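Local structure of deoxy-D-mannose-octulosonate 8-phosphate phosphatase (Haemophilus influenzae Rd, 1J8D) at residues Phe10-Val15 / Asp90-Ala95; Gly59-Ile64 / Phe77-Leu82; Thr102-Asp107 / Ala116-Ser121. The protein catalyses the magnesium-dependent hydrolysis of 3-deoxy-D-manno-octulosonate 8-phosphate to 3-deoxy-D-manno-octulosonate and inorganic phosphate, a step in lipopolysaccharide biosynthesis. All coordinates share one frame; numbering follows the deposited sequence.

In the fold
All three interactions border one six-stranded parallel sheet, the Rossmann-like core of a haloacid dehalogenase (HAD) fold. Interaction 1 packs helix 84-95 on strand 10-13; interaction 3 joins the neighbouring strand 102-106 to strand 120-123, and the two centres lie about 9 Å apart. Interaction 2, its centre about 14 Å from that of interaction 1 and about 18 Å from that of interaction 3, sits where outermost strand 76-78 runs out into a loop. Along the chain, interaction 2 is nested within the loop closed by interaction 1, and interaction 3 follows in series. Phe78 packs on Leu91, linking interactions 1 and 2. Adjacent strands 10-13 and 102-106 bring Asp14 and Asp107 together at their C-terminal ends, consistent with one magnesium site.

Interaction 1: Phe10-Val15 / Asp90-Ala95; sequences FVITDV and DLMKQA
Phe10 and Ala95 meet face-on: the alanine methyl CB stands 3.4 Å from the centroid of the phenyl ring, only 6° off its normal, a CH-pi contact over the ring centre. The ring reaches the helix because CG lies anti to the backbone N (chi1 -173°), and its opposite face is backed by CG1 of Ile12, offset toward the rim. Leu91 comes at the ring edge, in plane, its CB 3.9 Å from Phe10 CZ. The Met92 side chain, a selenomethionine, crosses the phenyl group at about a right angle and touches it through CG, 4.0 Å from CE2 of Phe10. Two residues further along the strand, on the same side, Ile12 adds a looser contact, its CG2 4.2 Å from CD1 of Leu91. Strand 10-13 and helix 90-95 run nearly antiparallel, at 149° with axes 9.9 Å apart, as in the beta-alpha layers of a HAD-type Rossmann-like core. Beyond Ile12 the chain leads to Asp14, an inferred magnesium ligand. On the helix side, Ala95 O accepts a hydrogen bond from Gln53 NE2. Across these two segments the contact is apolar and largely buried, so here it probably rests on the fit of ring, methyl and branched chains rather than on polar pairing.

Interaction 2: Gly59-Ile64 / Phe77-Leu82; sequences GRDSPI and FFLGKL
Asp61 and Leu79 meet just beyond the strand ends of a beta-alpha-beta unit, strand 53-57, helix 63-72 and strand 76-78, in the HAD-type core. Van der Waals contact dominates. The two side chains cross at about a right angle: Asp61 CG is 3.6 Å from Leu79 CB, and OD2 of Asp61 lies 3.3 Å from Leu79 CD2. Asp61 thus brings its carboxylate across the leucine, against CB and CD2, while its OD1 forms a salt bridge with Arg66 of the following helix; Leu79 also touches Arg66. Backbone packing joins the two glycines, whose CA atoms are 4.1 Å apart. Gly80 has a positive phi of 68°, which favours glycine, and Gly59 CA makes a CA-H...O contact with Lys81 O at 3.5 Å. Ionic links run outward: Arg60, a substrate-binding residue by similarity, pairs through NH1 with Glu31 and through NH2 with the terminal carboxylate of Gln180 of a second subunit. Arg60 also lies beside Asp16, consistent with a substrate site reached by another subunit. At helix 63-72, Ser62 is the N-cap, its OG bonded to Leu65 N. Leu82 CD2 packs against Gly59 CA at 3.8 Å.

Interaction 3: Thr102-Asp107 / Ala116-Ser121; sequences TAYIGD and AACGTS
Cys118 turns SG away from its carbonyl carbon (chi1 -66°), which brings the sulfur 3.7 Å from Tyr104 CB, while the tyrosine ring is swung opposite its own backbone N (chi1 -176°). The setting is a beta-alpha-beta crossover of the HAD-type core, strand 102-106, helix 112-117 and strand 120-123, with the cysteine just past the helix. SG also makes a sulfur-aromatic contact, 5.4 Å from the ring centroid of Tyr104 and oblique to the ring. Parallel bridges pair Ala103 with Thr120 and Tyr104 with Ser121. Thr120 N donates to Thr102 O in a nearly straight bond (169°), and Thr120 O receives Tyr104 N at 2.7 Å, more bent. CA-H...O contacts, Ala103 CA to Thr120 O and Ser121 CA to Tyr104 O, reinforce the pairing. The tyrosine hydroxyl reaches Asp111 and, weakly, Lys84, which binds substrate by similarity. Past the strand end, Asp107, an inferred magnesium ligand, forms a salt bridge with Arg39 of a second subunit, consistent with an active site to which another subunit contributes. At the other end, one water donates to Thr102 O at 2.9 Å and hydrogen-bonds Thr120 OG1 at 2.7 Å.

Interaction 1: Phe10-Val15 / Asp90-Ala95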
# COMPACT_ATOMS: atom_id res chain seq x y z
N PHE A 10 -30.50 -1.38 8.66
CA PHE A 10 -29.81 -2.31 7.78
C PHE A 10 -28.80 -1.65 6.87
O PHE A 10 -29.13 -0.69 6.14
CB PHE A 10 -30.90 -2.99 6.95
CG PHE A 10 -30.42 -4.11 6.08
CD1 PHE A 10 -29.44 -5.02 6.52
CD2 PHE A 10 -31.01 -4.30 4.82
CE1 PHE A 10 -29.05 -6.08 5.71
CE2 PHE A 10 -30.63 -5.36 3.99
CZ PHE A 10 -29.65 -6.25 4.44
N VAL A 11 -27.58 -2.18 6.89
CA VAL A 11 -26.52 -1.66 6.04
C VAL A 11 -25.99 -2.70 5.06
O VAL A 11 -25.67 -3.84 5.41
CB VAL A 11 -25.37 -1.13 6.89
CG1 VAL A 11 -24.28 -0.55 6.01
CG2 VAL A 11 -25.92 -0.06 7.82
N ILE A 12 -25.97 -2.30 3.80
CA ILE A 12 -25.49 -3.13 2.72
C ILE A 12 -24.27 -2.40 2.18
O ILE A 12 -24.34 -1.22 1.82
CB ILE A 12 -26.51 -3.22 1.60
CG1 ILE A 12 -27.86 -3.65 2.18
CG2 ILE A 12 -25.98 -4.15 0.51
CD1 ILE A 12 -28.97 -3.64 1.18
N THR A 13 -23.15 -3.11 2.10
CA THR A 13 -21.91 -2.50 1.62
C THR A 13 -21.38 -3.27 0.42
O THR A 13 -21.55 -4.48 0.35
CB THR A 13 -20.83 -2.53 2.72
OG1 THR A 13 -19.56 -2.14 2.17
CG2 THR A 13 -20.70 -3.95 3.29
N ASP A 14 -20.75 -2.56 -0.51
CA ASP A 14 -20.09 -3.20 -1.66
C ASP A 14 -18.75 -3.64 -1.05
O ASP A 14 -18.42 -3.26 0.10
CB ASP A 14 -19.85 -2.20 -2.82
CG ASP A 14 -19.24 -2.87 -4.08
OD1 ASP A 14 -18.65 -2.15 -4.94
OD2 ASP A 14 -19.34 -4.11 -4.21
N VAL A 15 -17.96 -4.40 -1.78
CA VAL A 15 -16.71 -4.84 -1.20
C VAL A 15 -15.49 -4.21 -1.83
O VAL A 15 -14.80 -3.42 -1.19
CB VAL A 15 -16.53 -6.37 -1.32
CG1 VAL A 15 -15.18 -6.76 -0.77
CG2 VAL A 15 -17.66 -7.09 -0.62
N ASP A 90 -33.98 -8.01 -2.40
CA ASP A 90 -34.00 -9.33 -1.80
C ASP A 90 -33.41 -9.25 -0.40
O ASP A 90 -34.00 -9.75 0.55
CB ASP A 90 -33.21 -10.33 -2.65
CG ASP A 90 -33.82 -10.58 -4.04
OD1 ASP A 90 -33.12 -11.12 -4.92
OD2 ASP A 90 -35.00 -10.24 -4.25
N LEU A 91 -32.25 -8.60 -0.26
CA LEU A 91 -31.60 -8.50 1.05
C LEU A 91 -32.49 -7.74 2.02
O LEU A 91 -32.64 -8.12 3.18
CB LEU A 91 -30.23 -7.81 0.95
CG LEU A 91 -29.13 -8.65 0.29
CD1 LEU A 91 -27.96 -7.77 -0.10
CD2 LEU A 91 -28.70 -9.76 1.22
N MSE A 92 -33.10 -6.67 1.54
CA MSE A 92 -33.98 -5.94 2.42
C MSE A 92 -35.15 -6.81 2.89
O MSE A 92 -35.47 -6.82 4.08
CB MSE A 92 -34.48 -4.69 1.72
CG MSE A 92 -33.40 -3.65 1.62
SE MSE A 92 -34.16 -2.12 0.80
CE MSE A 92 -33.32 -2.11 -0.92
N LYS A 93 -35.78 -7.56 1.97
CA LYS A 93 -36.89 -8.41 2.38
C LYS A 93 -36.35 -9.45 3.38
O LYS A 93 -36.98 -9.76 4.40
CB LYS A 93 -37.54 -9.09 1.16
CG LYS A 93 -38.19 -8.06 0.21
CD LYS A 93 -38.82 -8.67 -1.04
CE LYS A 93 -39.28 -7.54 -1.98
NZ LYS A 93 -39.88 -7.98 -3.29
N GLN A 94 -35.15 -9.94 3.11
CA GLN A 94 -34.58 -10.91 4.02
C GLN A 94 -34.34 -10.25 5.37
O GLN A 94 -34.67 -10.83 6.41
CB GLN A 94 -33.28 -11.45 3.44
CG GLN A 94 -33.48 -12.06 2.07
CD GLN A 94 -32.23 -12.65 1.50
OE1 GLN A 94 -32.25 -13.21 0.41
NE2 GLN A 94 -31.13 -12.54 2.22
N ALA A 95 -33.80 -9.04 5.37
CA ALA A 95 -33.53 -8.35 6.62
C ALA A 95 -34.83 -7.93 7.36
O ALA A 95 -34.79 -7.61 8.56
CB ALA A 95 -32.65 -7.12 6.36

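Interaction 2: Gly59-Ile64 / Phe77-Leu82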
# COMPACT_ATOMS: atom_id res chain seq x y z
N GLY A 59 -19.95 -7.99 -6.82
CA GLY A 59 -20.12 -8.68 -8.09
C GLY A 59 -19.12 -9.82 -8.16
O GLY A 59 -19.26 -10.74 -8.94
N ARG A 60 -18.11 -9.75 -7.32
CA ARG A 60 -17.08 -10.77 -7.28
C ARG A 60 -17.31 -11.73 -6.12
O ARG A 60 -17.47 -11.31 -4.98
CB ARG A 60 -15.71 -10.11 -7.15
CG ARG A 60 -15.43 -9.11 -8.25
CD ARG A 60 -14.02 -8.55 -8.17
NE ARG A 60 -13.39 -8.58 -9.48
CZ ARG A 60 -12.65 -9.59 -9.93
NH1 ARG A 60 -12.44 -10.65 -9.17
NH2 ARG A 60 -12.10 -9.54 -11.14
N ASP A 61 -17.33 -13.01 -6.42
CA ASP A 61 -17.49 -14.03 -5.41
C ASP A 61 -16.12 -14.67 -5.32
O ASP A 61 -15.50 -14.94 -6.36
CB ASP A 61 -18.52 -15.05 -5.86
CG ASP A 61 -18.87 -16.04 -4.78
OD1 ASP A 61 -19.94 -16.71 -4.87
OD2 ASP A 61 -18.06 -16.14 -3.82
N SER A 62 -15.61 -14.86 -4.11
CA SER A 62 -14.32 -15.50 -3.94
C SER A 62 -14.29 -16.02 -2.54
O SER A 62 -14.82 -15.38 -1.60
CB SER A 62 -13.15 -14.54 -4.11
OG SER A 62 -12.92 -13.85 -2.89
N PRO A 63 -13.68 -17.20 -2.37
CA PRO A 63 -13.57 -17.82 -1.05
C PRO A 63 -12.87 -16.89 -0.05
O PRO A 63 -13.06 -16.99 1.16
CB PRO A 63 -12.78 -19.12 -1.32
CG PRO A 63 -12.10 -18.87 -2.67
CD PRO A 63 -13.04 -18.01 -3.44
N ILE A 64 -12.06 -15.98 -0.55
CA ILE A 64 -11.39 -15.06 0.35
C ILE A 64 -12.44 -14.16 0.99
O ILE A 64 -12.47 -13.99 2.22
CB ILE A 64 -10.39 -14.20 -0.40
CG1 ILE A 64 -9.43 -15.09 -1.21
CG2 ILE A 64 -9.61 -13.32 0.60
CD1 ILE A 64 -8.34 -14.31 -1.89
N PHE A 77 -25.87 -11.78 2.40
CA PHE A 77 -24.94 -11.31 1.38
C PHE A 77 -25.22 -11.93 0.04
O PHE A 77 -25.72 -13.03 -0.03
CB PHE A 77 -23.49 -11.60 1.81
CG PHE A 77 -23.23 -13.03 2.14
CD1 PHE A 77 -22.80 -13.93 1.16
CD2 PHE A 77 -23.40 -13.49 3.45
CE1 PHE A 77 -22.53 -15.29 1.48
CE2 PHE A 77 -23.13 -14.84 3.80
CZ PHE A 77 -22.70 -15.74 2.81
N PHE A 78 -24.91 -11.18 -1.02
CA PHE A 78 -25.09 -11.65 -2.38
C PHE A 78 -23.77 -11.46 -3.06
O PHE A 78 -23.23 -10.36 -3.08
CB PHE A 78 -26.13 -10.85 -3.17
CG PHE A 78 -27.51 -11.41 -3.11
CD1 PHE A 78 -28.40 -11.00 -2.11
CD2 PHE A 78 -27.90 -12.39 -4.00
CE1 PHE A 78 -29.68 -11.55 -2.01
CE2 PHE A 78 -29.19 -12.95 -3.91
CZ PHE A 78 -30.08 -12.53 -2.91
N LEU A 79 -23.25 -12.52 -3.63
CA LEU A 79 -21.98 -12.45 -4.30
C LEU A 79 -22.08 -12.74 -5.80
O LEU A 79 -23.08 -13.25 -6.28
CB LEU A 79 -21.02 -13.42 -3.59
CG LEU A 79 -20.21 -12.85 -2.43
CD1 LEU A 79 -21.11 -12.07 -1.48
CD2 LEU A 79 -19.46 -13.97 -1.73
N GLY A 80 -21.05 -12.37 -6.55
CA GLY A 80 -21.05 -12.65 -7.97
C GLY A 80 -22.03 -11.91 -8.85
O GLY A 80 -22.00 -12.10 -10.07
N LYS A 81 -22.89 -11.07 -8.29
CA LYS A 81 -23.83 -10.36 -9.14
C LYS A 81 -23.56 -8.88 -9.32
O LYS A 81 -23.52 -8.13 -8.34
CB LYS A 81 -25.26 -10.58 -8.65
CG LYS A 81 -25.83 -11.94 -9.09
CD LYS A 81 -27.37 -11.92 -9.15
CE LYS A 81 -27.94 -13.19 -9.79
NZ LYS A 81 -29.42 -13.13 -9.91
N LEU A 82 -23.37 -8.46 -10.57
CA LEU A 82 -23.13 -7.06 -10.89
C LEU A 82 -24.44 -6.27 -11.18
O LEU A 82 -24.39 -5.12 -11.63
CB LEU A 82 -22.18 -6.93 -12.09
CG LEU A 82 -20.66 -7.11 -11.97
CD1 LEU A 82 -20.05 -6.85 -13.33
CD2 LEU A 82 -20.06 -6.14 -10.94

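Interaction 3: Thr102-Asp107 / Ala116-Ser121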
# COMPACT_ATOMS: atom_id res chain seq x y z
N THR A 102 -32.79 1.10 5.20
CA THR A 102 -31.51 0.57 4.80
C THR A 102 -30.55 1.51 4.11
O THR A 102 -30.93 2.34 3.27
CB THR A 102 -31.68 -0.72 3.93
OG1 THR A 102 -31.19 -0.49 2.61
CG2 THR A 102 -33.11 -1.15 3.88
N ALA A 103 -29.29 1.36 4.52
CA ALA A 103 -28.19 2.13 4.02
C ALA A 103 -27.33 1.25 3.11
O ALA A 103 -27.18 0.05 3.35
CB ALA A 103 -27.37 2.63 5.17
N TYR A 104 -26.78 1.86 2.07
CA TYR A 104 -25.90 1.18 1.14
C TYR A 104 -24.62 2.01 1.00
O TYR A 104 -24.71 3.21 0.85
CB TYR A 104 -26.54 1.08 -0.25
CG TYR A 104 -25.69 0.29 -1.20
CD1 TYR A 104 -25.79 -1.10 -1.27
CD2 TYR A 104 -24.72 0.92 -2.00
CE1 TYR A 104 -24.95 -1.85 -2.11
CE2 TYR A 104 -23.87 0.18 -2.84
CZ TYR A 104 -24.01 -1.22 -2.88
OH TYR A 104 -23.21 -1.96 -3.71
N ILE A 105 -23.44 1.40 1.03
CA ILE A 105 -22.20 2.17 0.83
C ILE A 105 -21.47 1.64 -0.41
O ILE A 105 -21.14 0.45 -0.50
CB ILE A 105 -21.26 2.17 2.14
CG1 ILE A 105 -19.89 2.77 1.81
CG2 ILE A 105 -21.14 0.76 2.72
CD1 ILE A 105 -18.93 2.93 3.04
N GLY A 106 -21.23 2.52 -1.38
CA GLY A 106 -20.55 2.11 -2.60
C GLY A 106 -19.36 2.95 -3.06
O GLY A 106 -18.88 3.84 -2.33
N ASP A 107 -18.91 2.68 -4.29
CA ASP A 107 -17.75 3.34 -4.87
C ASP A 107 -17.72 3.42 -6.40
O ASP A 107 -16.94 4.21 -6.96
CB ASP A 107 -16.49 2.58 -4.46
CG ASP A 107 -16.33 1.28 -5.26
OD1 ASP A 107 -15.41 1.21 -6.12
OD2 ASP A 107 -17.13 0.35 -5.07
N ALA A 116 -30.10 3.80 -5.70
CA ALA A 116 -31.52 4.03 -6.00
C ALA A 116 -32.46 3.10 -5.25
O ALA A 116 -33.54 3.52 -4.84
CB ALA A 116 -31.77 3.89 -7.49
N ALA A 117 -32.07 1.85 -5.07
CA ALA A 117 -32.93 0.91 -4.35
C ALA A 117 -32.99 1.12 -2.82
O ALA A 117 -33.99 0.77 -2.18
CB ALA A 117 -32.50 -0.52 -4.66
N CYS A 118 -31.92 1.67 -2.25
CA CYS A 118 -31.78 1.87 -0.79
C CYS A 118 -32.09 3.30 -0.32
O CYS A 118 -31.67 4.28 -0.93
CB CYS A 118 -30.37 1.46 -0.35
SG CYS A 118 -30.00 -0.33 -0.53
N GLY A 119 -32.83 3.40 0.78
CA GLY A 119 -33.22 4.71 1.29
C GLY A 119 -32.04 5.64 1.47
O GLY A 119 -32.07 6.81 1.05
N THR A 120 -31.00 5.11 2.09
CA THR A 120 -29.80 5.88 2.36
C THR A 120 -28.57 5.29 1.66
O THR A 120 -28.33 4.06 1.68
CB THR A 120 -29.54 5.98 3.88
OG1 THR A 120 -30.67 6.58 4.53
CG2 THR A 120 -28.32 6.82 4.16
N SER A 121 -27.79 6.16 1.05
CA SER A 121 -26.60 5.74 0.34
C SER A 121 -25.36 6.56 0.70
O SER A 121 -25.42 7.77 0.94
CB SER A 121 -26.88 5.81 -1.15
OG SER A 121 -27.38 7.09 -1.48
O HOH W 1 -32.32 4.50 4.59